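Local coordinates for protein putative 6-pyruvoyl tetrahydrobiopterin synthase (Caenorhabditis elegans, PDB 2G64) that probably converts 7,8-dihydroneopterin triphosphate into 6-pyruvoyl tetrahydropterin, a zinc-dependent step that eliminates triphosphate on the way to tetrahydrobiopterin, at residues F15-R20 against H46-K51. The protein carries 1 engineered substitution. Residues are numbered along the deposited sequence; the frame is centred on the assembly and turned at random.
Sequences FSAAHR and HNYVWK. With ZN (zinc ion), chain D; NA (sodium ion), chain B.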
# COMPACT_ATOMS: atom_id res chain seq x y z
N PHE A 15 3.39 15.57 4.48
CA PHE A 15 4.20 16.77 4.19
C PHE A 15 5.64 16.37 3.87
O PHE A 15 6.14 15.36 4.35
CB PHE A 15 4.12 17.81 5.32
CG PHE A 15 4.66 17.33 6.67
CD1 PHE A 15 5.96 17.63 7.07
CD2 PHE A 15 3.84 16.62 7.57
CE1 PHE A 15 6.46 17.21 8.31
CE2 PHE A 15 4.32 16.18 8.81
CZ PHE A 15 5.64 16.48 9.19
N SER A 16 6.30 17.16 3.04
CA SER A 16 7.67 16.87 2.68
C SER A 16 8.57 17.88 3.39
O SER A 16 8.30 19.08 3.40
CB SER A 16 7.83 16.91 1.16
OG SER A 16 7.09 15.86 0.55
N ALA A 17 9.62 17.39 4.05
CA ALA A 17 10.47 18.31 4.78
C ALA A 17 11.90 17.79 4.85
O ALA A 17 12.14 16.58 4.79
CB ALA A 17 9.93 18.58 6.20
N ALA A 18 12.83 18.73 4.99
CA ALA A 18 14.21 18.39 5.27
C ALA A 18 14.46 18.49 6.78
O ALA A 18 13.82 19.27 7.48
CB ALA A 18 15.16 19.38 4.52
N HIS A 19 15.43 17.73 7.26
CA HIS A 19 15.93 17.95 8.62
C HIS A 19 17.33 17.37 8.80
O HIS A 19 17.86 16.69 7.91
CB HIS A 19 14.92 17.42 9.67
CG HIS A 19 14.97 15.94 9.90
ND1 HIS A 19 14.77 15.38 11.16
CD2 HIS A 19 15.14 14.89 9.06
CE1 HIS A 19 14.84 14.07 11.08
NE2 HIS A 19 15.05 13.74 9.81
N ARG A 20 17.93 17.70 9.93
CA ARG A 20 19.17 17.07 10.37
C ARG A 20 19.04 16.85 11.87
O ARG A 20 18.62 17.76 12.60
CB ARG A 20 20.35 18.00 10.06
CG ARG A 20 21.66 17.50 10.68
CD ARG A 20 22.73 18.59 10.65
NE ARG A 20 24.02 18.01 11.00
CZ ARG A 20 25.00 18.67 11.61
NH1 ARG A 20 24.84 19.93 12.00
NH2 ARG A 20 26.15 18.04 11.86
N HIS A 46 12.30 13.59 4.32
CA HIS A 46 11.29 12.53 4.37
C HIS A 46 10.01 13.08 3.78
O HIS A 46 9.75 14.28 3.86
CB HIS A 46 11.00 12.06 5.81
CG HIS A 46 12.20 11.51 6.53
ND1 HIS A 46 12.78 10.31 6.19
CD2 HIS A 46 12.94 12.01 7.54
CE1 HIS A 46 13.82 10.09 6.97
NE2 HIS A 46 13.94 11.11 7.80
N ASN A 47 9.20 12.19 3.19
CA ASN A 47 7.76 12.46 3.11
C ASN A 47 7.15 11.92 4.39
O ASN A 47 7.18 10.72 4.63
CB ASN A 47 7.15 11.72 1.93
CG ASN A 47 7.85 12.04 0.63
OD1 ASN A 47 8.03 13.20 0.27
ND2 ASN A 47 8.23 10.99 -0.09
N TYR A 48 6.66 12.81 5.25
CA TYR A 48 6.13 12.37 6.52
C TYR A 48 4.63 12.12 6.31
O TYR A 48 3.94 12.98 5.76
CB TYR A 48 6.31 13.48 7.55
CG TYR A 48 7.71 13.71 8.05
CD1 TYR A 48 8.20 13.02 9.16
CD2 TYR A 48 8.54 14.67 7.44
CE1 TYR A 48 9.50 13.24 9.65
CE2 TYR A 48 9.83 14.91 7.94
CZ TYR A 48 10.30 14.19 9.02
OH TYR A 48 11.56 14.44 9.49
N VAL A 49 4.14 10.96 6.72
CA VAL A 49 2.69 10.77 6.75
C VAL A 49 2.17 11.23 8.13
O VAL A 49 2.70 10.82 9.16
CB VAL A 49 2.31 9.29 6.51
CG1 VAL A 49 0.80 9.12 6.58
CG2 VAL A 49 2.81 8.82 5.12
N TRP A 50 1.14 12.06 8.13
CA TRP A 50 0.56 12.53 9.39
C TRP A 50 -0.86 11.97 9.52
O TRP A 50 -1.70 12.23 8.67
CB TRP A 50 0.46 14.06 9.35
CG TRP A 50 0.03 14.69 10.64
CD1 TRP A 50 0.23 14.20 11.90
CD2 TRP A 50 -0.64 15.95 10.79
NE1 TRP A 50 -0.29 15.09 12.85
CE2 TRP A 50 -0.82 16.17 12.19
CE3 TRP A 50 -1.10 16.92 9.89
CZ2 TRP A 50 -1.45 17.33 12.70
CZ3 TRP A 50 -1.75 18.08 10.40
CH2 TRP A 50 -1.90 18.27 11.80
N LYS A 51 -1.15 11.21 10.57
CA LYS A 51 -2.55 10.80 10.75
C LYS A 51 -3.09 11.43 12.02
O LYS A 51 -2.44 11.38 13.05
CB LYS A 51 -2.68 9.28 10.84
CG LYS A 51 -1.90 8.51 9.76
CD LYS A 51 -2.22 7.03 9.86
CE LYS A 51 -1.50 6.25 8.76
NZ LYS A 51 -1.75 4.77 8.92
ZN ZN D . 15.39 11.73 9.18
NA NA B . 6.46 7.89 5.28
O HOH W 1 4.71 5.90 5.29
O HOH W 2 7.50 8.04 2.71
O HOH W 3 15.71 10.70 10.65
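His19 and His46 meet at a zinc ion, each giving NE2 at 2.1 Å from the metal; His44 and a water complete the ligands. The two NE2 atoms converge on the metal and the rings meet by their rims, planes at 61°, without stacking. Imidazole suits this place because it can bind zinc with one nitrogen and hydrogen-bond with the other: His19 ND1 is held by Ser99, and His46 ND1 by Asn47 of a second subunit, which should limit rotation of both rings. On the sheet face away from the zinc, Ser16 OG lies 2.8 Å from Asn47 OD1, a probable hydrogen bond, though the proton could turn to a different acceptor. An amide suits Asn47: OD1 also takes the imidazole N-H of His46 of the second subunit, while ND2 gives to Glu129 O there.

The backbones form an antiparallel ladder between strands 6-19 and 44-57, neighbours in the sheet of the tunnelling (T) fold. Phe15 and Tyr48 form one hydrogen-bonded pair, Ala17 and His46 another, with Ser16 opposite Asn47 in the non-hydrogen-bonded site between them. Beyond these pairs, where His19 bonds to His44 through the backbone, the strands bring their zinc ligands together, close to Glu129, by similarity part of the active-site charge relay.

Tyr48 carries its hydroxyl to the zinc site, OH resting 3.5 Å above the middle of one face of the His19 ring. Ala17, with only a methyl, leaves room for the Tyr48 ring, CB lying 4.1 Å from Tyr48 CE2. Phe15, its CG between backbone N and carbonyl carbon (chi1 62°), turns its ring under Tyr48 CB, a CH-pi contact 3.6 Å from the ring centroid. The two rings lie almost flat to each other (15°) with little overlap. An alanine in place of Phe15 would probably open a gap beneath Tyr48 and leave its ring freer to shift.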